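Local structure of 3-keto-5-aminohexanoate cleavage protein (Archaeoglobus fulgidus, 3LOT) at residues F68-I71 against C72-K76; E158-S161 against R162-E166; I178-I181 against Y182-A185; T184-M187 against F188-Y192. The protein probably catalyses the zinc-dependent cleavage of 3-keto-5-aminohexanoate, as a member of the beta-keto acid cleavage enzyme family with a TIM-barrel fold. All coordinates share one frame; numbering follows the deposited sequence.

Interaction 1: residues F68-I71 against C72-K76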
loop_
_atom_site.group_PDB
_atom_site.type_symbol
_atom_site.label_atom_id
_atom_site.label_comp_id
_atom_site.label_asym_id
_atom_site.label_seq_id
_atom_site.Cartn_x
_atom_site.Cartn_y
_atom_site.Cartn_z
ATOM N N PHE D 68 17.771 38.107 -7.066
ATOM C CA PHE D 68 16.526 37.619 -7.684
ATOM C C PHE D 68 15.950 38.531 -8.755
ATOM O O PHE D 68 15.532 38.057 -9.820
ATOM C CB PHE D 68 15.451 37.378 -6.644
ATOM C CG PHE D 68 15.600 36.083 -5.934
ATOM C CD1 PHE D 68 15.221 34.900 -6.561
ATOM C CD2 PHE D 68 16.100 36.039 -4.646
ATOM C CE1 PHE D 68 15.326 33.685 -5.923
ATOM C CE2 PHE D 68 16.208 34.844 -3.983
ATOM C CZ PHE D 68 15.821 33.644 -4.624
ATOM N N ARG D 69 15.882 39.821 -8.465
ATOM C CA ARG D 69 15.218 40.740 -9.392
ATOM C C ARG D 69 15.971 40.739 -10.722
ATOM O O ARG D 69 15.353 40.653 -11.799
ATOM C CB ARG D 69 15.075 42.141 -8.831
ATOM C CG ARG D 69 14.162 43.007 -9.719
ATOM C CD ARG D 69 14.044 44.408 -9.248
ATOM N NE ARG D 69 13.829 44.530 -7.811
ATOM C CZ ARG D 69 12.657 44.409 -7.197
ATOM N NH1 ARG D 69 11.540 44.117 -7.875
ATOM N NH2 ARG D 69 12.594 44.574 -5.877
ATOM N N TYR D 70 17.295 40.788 -10.632
ATOM C CA TYR D 70 18.131 40.753 -11.815
ATOM C C TYR D 70 17.939 39.471 -12.614
ATOM O O TYR D 70 17.702 39.534 -13.820
ATOM C CB TYR D 70 19.608 40.964 -11.443
ATOM C CG TYR D 70 20.548 40.856 -12.603
ATOM C CD1 TYR D 70 20.857 41.974 -13.400
ATOM C CD2 TYR D 70 21.141 39.647 -12.906
ATOM C CE1 TYR D 70 21.747 41.856 -14.483
ATOM C CE2 TYR D 70 21.988 39.507 -13.959
ATOM C CZ TYR D 70 22.290 40.595 -14.763
ATOM O OH TYR D 70 23.177 40.414 -15.804
ATOM N N ILE D 71 18.071 38.322 -11.955
ATOM C CA ILE D 71 17.948 37.017 -12.611
ATOM C C ILE D 71 16.591 36.852 -13.311
ATOM O O ILE D 71 16.505 36.497 -14.495
ATOM C CB ILE D 71 18.123 35.862 -11.611
ATOM C CG1 ILE D 71 19.541 35.882 -11.040
ATOM C CG2 ILE D 71 17.863 34.530 -12.277
ATOM C CD1 ILE D 71 19.795 34.888 -9.950
ATOM N N CYS D 72 15.530 37.206 -12.608
ATOM C CA CYS D 72 14.173 36.990 -13.148
ATOM C C CYS D 72 13.890 37.931 -14.299
ATOM O O CYS D 72 13.322 37.526 -15.307
ATOM C CB CYS D 72 13.126 37.111 -12.045
ATOM S SG CYS D 72 13.333 35.798 -10.862
ATOM N N ARG D 73 14.334 39.180 -14.178
ATOM C CA ARG D 73 14.110 40.139 -15.236
ATOM C C ARG D 73 14.831 39.723 -16.519
ATOM O O ARG D 73 14.287 39.821 -17.617
ATOM C CB ARG D 73 14.579 41.541 -14.818
ATOM C CG ARG D 73 14.374 42.604 -15.917
ATOM C CD ARG D 73 14.792 44.022 -15.457
ATOM N NE ARG D 73 16.133 44.015 -14.860
ATOM C CZ ARG D 73 16.431 44.357 -13.601
ATOM N NH1 ARG D 73 15.507 44.793 -12.751
ATOM N NH2 ARG D 73 17.702 44.299 -13.199
ATOM N N GLU D 74 16.064 39.267 -16.370
ATOM C CA GLU D 74 16.868 38.854 -17.511
ATOM C C GLU D 74 16.337 37.591 -18.158
ATOM O O GLU D 74 16.390 37.474 -19.384
ATOM C CB GLU D 74 18.338 38.677 -17.087
ATOM C CG GLU D 74 19.028 40.002 -16.703
ATOM C CD GLU D 74 19.395 40.839 -17.923
ATOM O OE1 GLU D 74 20.083 40.312 -18.810
ATOM O OE2 GLU D 74 19.007 42.012 -17.999
ATOM N N ILE D 75 15.843 36.628 -17.366
ATOM C CA ILE D 75 15.211 35.441 -17.973
ATOM C C ILE D 75 13.985 35.903 -18.793
ATOM O O ILE D 75 13.794 35.520 -19.986
ATOM C CB ILE D 75 14.773 34.375 -16.939
ATOM C CG1 ILE D 75 15.983 33.762 -16.221
ATOM C CG2 ILE D 75 14.007 33.225 -17.655
ATOM C CD1 ILE D 75 15.623 33.017 -14.924
ATOM N N LYS D 76 13.170 36.757 -18.182
ATOM C CA LYS D 76 11.911 37.227 -18.840
ATOM C C LYS D 76 12.163 37.975 -20.169
ATOM O O LYS D 76 11.374 37.860 -21.091
ATOM C CB LYS D 76 11.094 38.085 -17.861
ATOM C CG LYS D 76 9.785 38.663 -18.376
ATOM C CD LYS D 76 9.123 39.410 -17.235
ATOM C CE LYS D 76 8.009 40.314 -17.659
ATOM N NZ LYS D 76 8.569 41.389 -18.481
#

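Interaction 2: residues E158-S161 against R162-E166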
loop_
_atom_site.group_PDB
_atom_site.type_symbol
_atom_site.label_atom_id
_atom_site.label_comp_id
_atom_site.label_asym_id
_atom_site.label_seq_id
_atom_site.Cartn_x
_atom_site.Cartn_y
_atom_site.Cartn_z
ATOM N N GLU D 158 0.629 30.286 7.916
ATOM C CA GLU D 158 -0.529 31.138 7.872
ATOM C C GLU D 158 -0.139 32.478 7.233
ATOM O O GLU D 158 -0.813 32.946 6.313
ATOM C CB GLU D 158 -1.082 31.369 9.277
ATOM C CG GLU D 158 -1.724 30.142 9.893
ATOM C CD GLU D 158 -2.008 30.280 11.384
ATOM O OE1 GLU D 158 -2.213 31.422 11.872
ATOM O OE2 GLU D 158 -2.055 29.232 12.076
ATOM N N ALA D 159 0.948 33.076 7.714
ATOM C CA ALA D 159 1.395 34.390 7.223
ATOM C C ALA D 159 1.818 34.295 5.739
ATOM O O ALA D 159 1.519 35.199 4.939
ATOM C CB ALA D 159 2.547 34.943 8.089
ATOM N N LEU D 160 2.500 33.204 5.392
ATOM C CA LEU D 160 2.923 32.931 4.018
ATOM C C LEU D 160 1.720 32.786 3.077
ATOM O O LEU D 160 1.739 33.347 1.978
ATOM C CB LEU D 160 3.826 31.702 3.939
ATOM C CG LEU D 160 4.750 31.566 2.727
ATOM C CD1 LEU D 160 5.788 32.649 2.761
ATOM C CD2 LEU D 160 5.413 30.178 2.661
ATOM N N SER D 161 0.663 32.097 3.515
ATOM C CA SER D 161 -0.515 31.943 2.694
ATOM C C SER D 161 -1.078 33.323 2.363
ATOM O O SER D 161 -1.465 33.572 1.223
ATOM C CB SER D 161 -1.555 31.049 3.365
ATOM O OG SER D 161 -2.343 31.763 4.325
ATOM N N ARG D 162 -1.068 34.243 3.333
ATOM C CA ARG D 162 -1.551 35.579 3.098
ATOM C C ARG D 162 -0.690 36.412 2.176
ATOM O O ARG D 162 -1.208 37.107 1.311
ATOM C CB ARG D 162 -1.696 36.332 4.404
ATOM C CG ARG D 162 -2.890 35.864 5.227
ATOM C CD ARG D 162 -3.113 36.808 6.437
ATOM N NE ARG D 162 -2.212 36.471 7.553
ATOM C CZ ARG D 162 -2.386 35.443 8.398
ATOM N NH1 ARG D 162 -3.442 34.626 8.278
ATOM N NH2 ARG D 162 -1.486 35.221 9.369
ATOM N N ILE D 163 0.619 36.324 2.358
ATOM C CA ILE D 163 1.568 36.987 1.493
ATOM C C ILE D 163 1.392 36.570 0.020
ATOM O O ILE D 163 1.411 37.421 -0.894
ATOM C CB ILE D 163 3.024 36.747 1.969
ATOM C CG1 ILE D 163 3.301 37.533 3.239
ATOM C CG2 ILE D 163 4.005 37.176 0.888
ATOM C CD1 ILE D 163 4.461 36.992 4.065
ATOM N N PHE D 164 1.198 35.275 -0.221
ATOM C CA PHE D 164 1.023 34.790 -1.601
ATOM C C PHE D 164 -0.255 35.343 -2.194
ATOM O O PHE D 164 -0.264 35.825 -3.326
ATOM C CB PHE D 164 1.029 33.250 -1.662
ATOM C CG PHE D 164 2.403 32.655 -1.726
ATOM C CD1 PHE D 164 3.362 32.964 -0.754
ATOM C CD2 PHE D 164 2.754 31.765 -2.755
ATOM C CE1 PHE D 164 4.670 32.374 -0.796
ATOM C CE2 PHE D 164 4.036 31.192 -2.793
ATOM C CZ PHE D 164 4.987 31.511 -1.811
ATOM N N LYS D 165 -1.335 35.316 -1.425
ATOM C CA LYS D 165 -2.605 35.869 -1.920
ATOM C C LYS D 165 -2.504 37.360 -2.222
ATOM O O LYS D 165 -3.041 37.831 -3.204
ATOM C CB LYS D 165 -3.702 35.624 -0.885
ATOM C CG LYS D 165 -4.252 34.213 -0.899
ATOM C CD LYS D 165 -5.140 33.968 0.286
ATOM C CE LYS D 165 -5.639 32.528 0.294
ATOM N NZ LYS D 165 -6.476 32.279 1.481
ATOM N N GLU D 166 -1.841 38.105 -1.358
ATOM C CA GLU D 166 -1.683 39.571 -1.529
ATOM C C GLU D 166 -0.968 39.962 -2.817
ATOM O O GLU D 166 -1.209 41.001 -3.385
ATOM C CB GLU D 166 -0.870 40.114 -0.371
ATOM C CG GLU D 166 -1.637 40.191 0.904
ATOM C CD GLU D 166 -0.750 40.410 2.129
ATOM O OE1 GLU D 166 0.472 40.610 1.945
ATOM O OE2 GLU D 166 -1.285 40.386 3.281
HETATM O O HOH W 1 -4.849 32.870 3.756
#

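Interaction 3: residues I178-I181 against Y182-A185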
loop_
_atom_site.group_PDB
_atom_site.type_symbol
_atom_site.label_atom_id
_atom_site.label_comp_id
_atom_site.label_asym_id
_atom_site.label_seq_id
_atom_site.Cartn_x
_atom_site.Cartn_y
_atom_site.Cartn_z
ATOM N N ILE D 178 5.037 12.410 4.637
ATOM C CA ILE D 178 3.600 12.166 4.767
ATOM C C ILE D 178 2.973 13.199 5.698
ATOM O O ILE D 178 1.884 13.712 5.420
ATOM C CB ILE D 178 3.318 10.742 5.225
ATOM C CG1 ILE D 178 3.952 9.738 4.230
ATOM C CG2 ILE D 178 1.782 10.507 5.405
ATOM C CD1 ILE D 178 3.489 9.935 2.798
ATOM N N GLY D 179 3.624 13.492 6.819
ATOM C CA GLY D 179 3.092 14.477 7.768
ATOM C C GLY D 179 2.856 15.842 7.154
ATOM O O GLY D 179 2.005 16.609 7.590
ATOM N N GLN D 180 3.674 16.171 6.167
ATOM C CA GLN D 180 3.572 17.456 5.453
ATOM C C GLN D 180 2.399 17.507 4.462
ATOM O O GLN D 180 1.835 18.584 4.181
ATOM C CB GLN D 180 4.906 17.763 4.739
ATOM C CG GLN D 180 6.072 17.947 5.742
ATOM C CD GLN D 180 7.320 18.566 5.146
ATOM O OE1 GLN D 180 7.389 18.881 3.954
ATOM N NE2 GLN D 180 8.333 18.738 5.985
ATOM N N ILE D 181 1.993 16.347 3.957
ATOM C CA ILE D 181 0.728 16.279 3.212
ATOM C C ILE D 181 -0.443 16.477 4.188
ATOM O O ILE D 181 -1.400 17.193 3.912
ATOM C CB ILE D 181 0.586 14.977 2.443
ATOM C CG1 ILE D 181 1.846 14.757 1.545
ATOM C CG2 ILE D 181 -0.730 14.995 1.675
ATOM C CD1 ILE D 181 1.726 13.603 0.504
ATOM N N TYR D 182 -0.341 15.857 5.350
ATOM C CA TYR D 182 -1.285 16.082 6.435
ATOM C C TYR D 182 -1.337 17.555 6.791
ATOM O O TYR D 182 -2.438 18.092 6.951
ATOM C CB TYR D 182 -0.982 15.226 7.661
ATOM C CG TYR D 182 -1.685 13.855 7.645
ATOM C CD1 TYR D 182 -3.030 13.712 8.092
ATOM C CD2 TYR D 182 -1.053 12.755 7.156
ATOM C CE1 TYR D 182 -3.682 12.499 8.062
ATOM C CE2 TYR D 182 -1.692 11.537 7.103
ATOM C CZ TYR D 182 -2.996 11.396 7.587
ATOM O OH TYR D 182 -3.604 10.160 7.575
ATOM N N ASN D 183 -0.154 18.182 6.928
ATOM C CA ASN D 183 -0.108 19.627 7.184
ATOM C C ASN D 183 -0.845 20.397 6.056
ATOM O O ASN D 183 -1.627 21.336 6.330
ATOM C CB ASN D 183 1.318 20.171 7.320
ATOM C CG ASN D 183 2.098 19.619 8.536
ATOM O OD1 ASN D 183 1.554 18.895 9.390
ATOM N ND2 ASN D 183 3.422 19.944 8.585
ATOM N N THR D 184 -0.575 20.001 4.800
ATOM C CA THR D 184 -1.216 20.616 3.642
ATOM C C THR D 184 -2.755 20.525 3.674
ATOM O O THR D 184 -3.453 21.543 3.447
ATOM C CB THR D 184 -0.627 20.061 2.350
ATOM O OG1 THR D 184 0.790 20.324 2.347
ATOM C CG2 THR D 184 -1.334 20.655 1.120
ATOM N N ALA D 185 -3.269 19.333 3.994
ATOM C CA ALA D 185 -4.710 19.115 4.142
ATOM C C ALA D 185 -5.305 20.033 5.186
ATOM O O ALA D 185 -6.341 20.643 4.970
ATOM C CB ALA D 185 -5.024 17.683 4.510
#

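Interaction 4: residues T184-M187 against F188-Y192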
loop_
_atom_site.group_PDB
_atom_site.type_symbol
_atom_site.label_atom_id
_atom_site.label_comp_id
_atom_site.label_asym_id
_atom_site.label_seq_id
_atom_site.Cartn_x
_atom_site.Cartn_y
_atom_site.Cartn_z
ATOM N N THR D 184 -0.575 20.001 4.800
ATOM C CA THR D 184 -1.216 20.616 3.642
ATOM C C THR D 184 -2.755 20.525 3.674
ATOM O O THR D 184 -3.453 21.543 3.447
ATOM C CB THR D 184 -0.627 20.061 2.350
ATOM O OG1 THR D 184 0.790 20.324 2.347
ATOM C CG2 THR D 184 -1.334 20.655 1.120
ATOM N N ALA D 185 -3.269 19.333 3.994
ATOM C CA ALA D 185 -4.710 19.115 4.142
ATOM C C ALA D 185 -5.305 20.033 5.186
ATOM O O ALA D 185 -6.341 20.643 4.970
ATOM C CB ALA D 185 -5.024 17.683 4.510
ATOM N N PHE D 186 -4.611 20.150 6.311
ATOM C CA PHE D 186 -5.088 20.975 7.401
ATOM C C PHE D 186 -5.202 22.434 6.978
ATOM O O PHE D 186 -6.221 23.055 7.237
ATOM C CB PHE D 186 -4.182 20.806 8.615
ATOM C CG PHE D 186 -4.447 21.788 9.726
ATOM C CD1 PHE D 186 -5.455 21.569 10.642
ATOM C CD2 PHE D 186 -3.661 22.904 9.871
ATOM C CE1 PHE D 186 -5.678 22.466 11.696
ATOM C CE2 PHE D 186 -3.868 23.785 10.910
ATOM C CZ PHE D 186 -4.875 23.569 11.825
HETATM N N MSE D 187 -4.157 22.972 6.357
HETATM C CA MSE D 187 -4.148 24.377 5.924
HETATM C C MSE D 187 -5.176 24.648 4.834
HETATM O O MSE D 187 -5.782 25.730 4.788
HETATM C CB MSE D 187 -2.755 24.772 5.410
HETATM C CG MSE D 187 -1.617 24.811 6.468
HETATM SE SE MSE D 187 -1.984 26.055 7.900
HETATM C CE MSE D 187 -1.656 27.665 6.843
ATOM N N PHE D 188 -5.385 23.653 3.979
ATOM C CA PHE D 188 -6.460 23.690 2.969
ATOM C C PHE D 188 -7.800 23.719 3.655
ATOM O O PHE D 188 -8.582 24.617 3.410
ATOM C CB PHE D 188 -6.300 22.504 1.996
ATOM C CG PHE D 188 -7.462 22.261 1.067
ATOM C CD1 PHE D 188 -8.036 23.275 0.342
ATOM C CD2 PHE D 188 -7.921 20.956 0.854
ATOM C CE1 PHE D 188 -9.087 23.021 -0.544
ATOM C CE2 PHE D 188 -8.974 20.704 -0.027
ATOM C CZ PHE D 188 -9.544 21.745 -0.734
ATOM N N HIS D 189 -8.049 22.790 4.571
ATOM C CA HIS D 189 -9.370 22.713 5.167
ATOM C C HIS D 189 -9.631 23.858 6.124
ATOM O O HIS D 189 -10.773 24.230 6.371
ATOM C CB HIS D 189 -9.616 21.353 5.829
ATOM C CG HIS D 189 -9.594 20.222 4.845
ATOM N ND1 HIS D 189 -9.049 18.989 5.133
ATOM C CD2 HIS D 189 -9.989 20.167 3.548
ATOM C CE1 HIS D 189 -9.133 18.218 4.062
ATOM N NE2 HIS D 189 -9.710 18.902 3.093
ATOM N N GLU D 190 -8.570 24.470 6.609
ATOM C CA GLU D 190 -8.688 25.648 7.455
ATOM C C GLU D 190 -8.933 26.935 6.655
ATOM O O GLU D 190 -9.168 27.986 7.219
ATOM C CB GLU D 190 -7.423 25.780 8.311
ATOM C CG GLU D 190 -7.351 24.769 9.425
ATOM C CD GLU D 190 -8.377 24.968 10.508
ATOM O OE1 GLU D 190 -8.464 26.106 11.021
ATOM O OE2 GLU D 190 -9.082 23.988 10.881
ATOM N N GLY D 191 -8.906 26.824 5.334
ATOM C CA GLY D 191 -9.183 27.936 4.466
ATOM C C GLY D 191 -7.978 28.757 4.056
ATOM O O GLY D 191 -8.166 29.785 3.482
ATOM N N TYR D 192 -6.742 28.342 4.351
ATOM C CA TYR D 192 -5.596 29.219 4.066
ATOM C C TYR D 192 -5.099 29.057 2.633
ATOM O O TYR D 192 -4.614 30.027 2.040
ATOM C CB TYR D 192 -4.442 28.976 5.018
ATOM C CG TYR D 192 -4.745 29.351 6.421
ATOM C CD1 TYR D 192 -4.733 30.685 6.824
ATOM C CD2 TYR D 192 -5.014 28.380 7.362
ATOM C CE1 TYR D 192 -5.014 31.029 8.138
ATOM C CE2 TYR D 192 -5.303 28.713 8.671
ATOM C CZ TYR D 192 -5.306 30.026 9.043
ATOM O OH TYR D 192 -5.562 30.314 10.345
#

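Interaction 1: residues F68-I71 against C72-K76
Y70, I71 and R73 carry most of this local contact with the following turn of helix 65-78, an alpha-helix on the outside of a TIM barrel, and each is placed by i to i+3 or i to i+4 spacing. Above one face of the Y70 phenol, offset toward the rim, sits E74 CG, 3.9 Å from the ring centroid and 14° off the normal, which meets the criteria for a CH-pi contact; ring and carboxylate planes are nearly parallel, 10° apart. The ring reaches this place because its CG lies anti to the backbone N (chi1 176°), while E74 folds back at chi2; the phenol and carboxylate ends find other partners, Y70 OH bonding D32 and E74 OE2 making a salt bridge with K77. R73 crosses the same tyrosine at about a right angle, with NH2 3.9 Å from Y70 CD1 in an oblique approach, and R69 O lies 4.2 Å above the R73 guanidinium plane, over its centre. R69 aliphatic carbon touches R73 too, CG to NH1 at 3.8 Å, although the charged end of R69 is tied to E66 and A106. On the buried side I71 and I75 point the same way toward helix 31-43. Backbone bonds hold the frame, among them C72 N to F68 O at 2.9 Å. The isoleucines meet branch to end, with I71 CG2 3.8 Å from I75 CD1.

Interaction 2: residues E158-S161 against R162-E166
R162 lies back along the turn of E158 and A159 in helix 154-166 of the barrel. CB starts 3.5 Å from A159 O. CG passes E158 O, and the bend at chi3 (-82°) then swings the guanidinium over that same carbonyl, whose oxygen sits 3.6 Å above the plane and over its centre. NE and NH1 lie over it too, with CZ 3.6 Å from E158 O. At the tip, NH2 touches E158 CB and comes within 3.6 Å of A159 N, two nitrogens in contact over the guanidinium face and not bonded. The E158 carboxylate is not in contact with it: E158 OE2 makes a salt bridge with R146 of the second subunit. E158 O is gripped by two donors arriving from one face of its plane, the R162 amide N at 3.3 Å and S161 OG at 2.8 Å. S161 OG, between the backbone N and the carbonyl carbon (chi1 82°), also receives a bond from a water that accepts from K165 NZ at 2.9 Å; K165 NZ also hydrogen-bonds Y192 O. Replacing S161 by alanine takes the hydroxyl away, and E158 O would probably be left with the R162 amide as its one donor among these residues, the water on K165 NZ losing its S161 anchor. The positive charge of the guanidinium lying over E158 O would probably stabilise the partial negative charge of that oxygen, although no bond is made.

Interaction 3: residues I178-I181 against Y182-A185
The Y182 ring turns an edge toward I178: I178 O lies near the ring plane, 3.5 Å from Y182 CD2, and I178 CG2 touches the CD2-CE2 bond of that ring at 4.0 Å from CE2. L226 of the same chain and G210 of the second subunit pack on this side chain, and its OH is hydrogen-bonded to R225 of its own chain. The other flat group, the N183 amide, brings OD1 to 2.9 Å from G179 O, two acceptors that cannot bond each other, while ND2 is hydrogen-bonded to M116 O. These turns lie in helix 178-189 of a beta-alpha-beta crossover between the parallel strands 170-175 and 197-203 of the TIM barrel, and the contact is largely buried. Its inward side is marked by T184, which packs on L173, C175, L197 and L199. Because OG1 stands beside the backbone N (chi1 -59°), the hydroxyl can reach back one turn, so Q180 O takes two bonds, from T184 OG1 at 2.7 Å and from T184 N at 2.9 Å. The amide donor sits 39° out of the carbonyl plane, whereas the hydroxyl is tilted by only 20°. G179 N is bonded to D177 OD1 of the second subunit.

Interaction 4: residues T184-M187 against F188-Y192
F186 with CG anti to its amide nitrogen (chi1 170°) and E190 bent back at chi2 (-68°) bring a phenyl ring and a methylene together at the C-terminal end of helix 178-189, which finishes in a Schellman motif. E190 CG sits 3.7 Å from the centroid of F186 and 13° off the normal, a CH-pi contact over the middle of one face; the ring also meets F154 edge-to-face and packs on L206 of the second subunit. An alanine in place of F186 would leave E190 CG without the ring it rests on, and the glutamate would probably become freer to turn. G191, with positive phi, closes the helix: Y192 N bonds M187 O at 2.8 Å and G191 N bonds F188 O at 2.9 Å, and at those backbone angles any CB would collide with the preceding carbonyl. The same turn carries Y192 beside M187, present as selenomethionine, in a Met-aromatic contact with SE 4.7 Å from the ring centroid, in an oblique approach. One turn on from A185, H189 lays one imidazole face over A185 O, with CG at 3.3 Å. The selenomethionine meets the tyrosine most closely through M187 CE, 3.5 Å from Y192 CD2.

Overall arrangement
Interactions 3 and 4 are consecutive turns of helix 178-189: they share T184 and A185, and their centres are 9 Å apart. Interaction 2 touches interaction 4 from the neighbouring helix 154-166, where K165 NZ bonds Y192 O at 3.0 Å and M187 CE reaches E158 N at 3.6 Å, so the Schellman turn is docked onto that helix. Interaction 1 stands apart, its centre about 32 Å from that of interaction 3, on the opposite side of the chain centre. It lies nearest the zinc held by H50, H52 and E262: the F68 side chain is about 9 Å from the metal, against about 12 Å for F164 and about 13 Å for Q180.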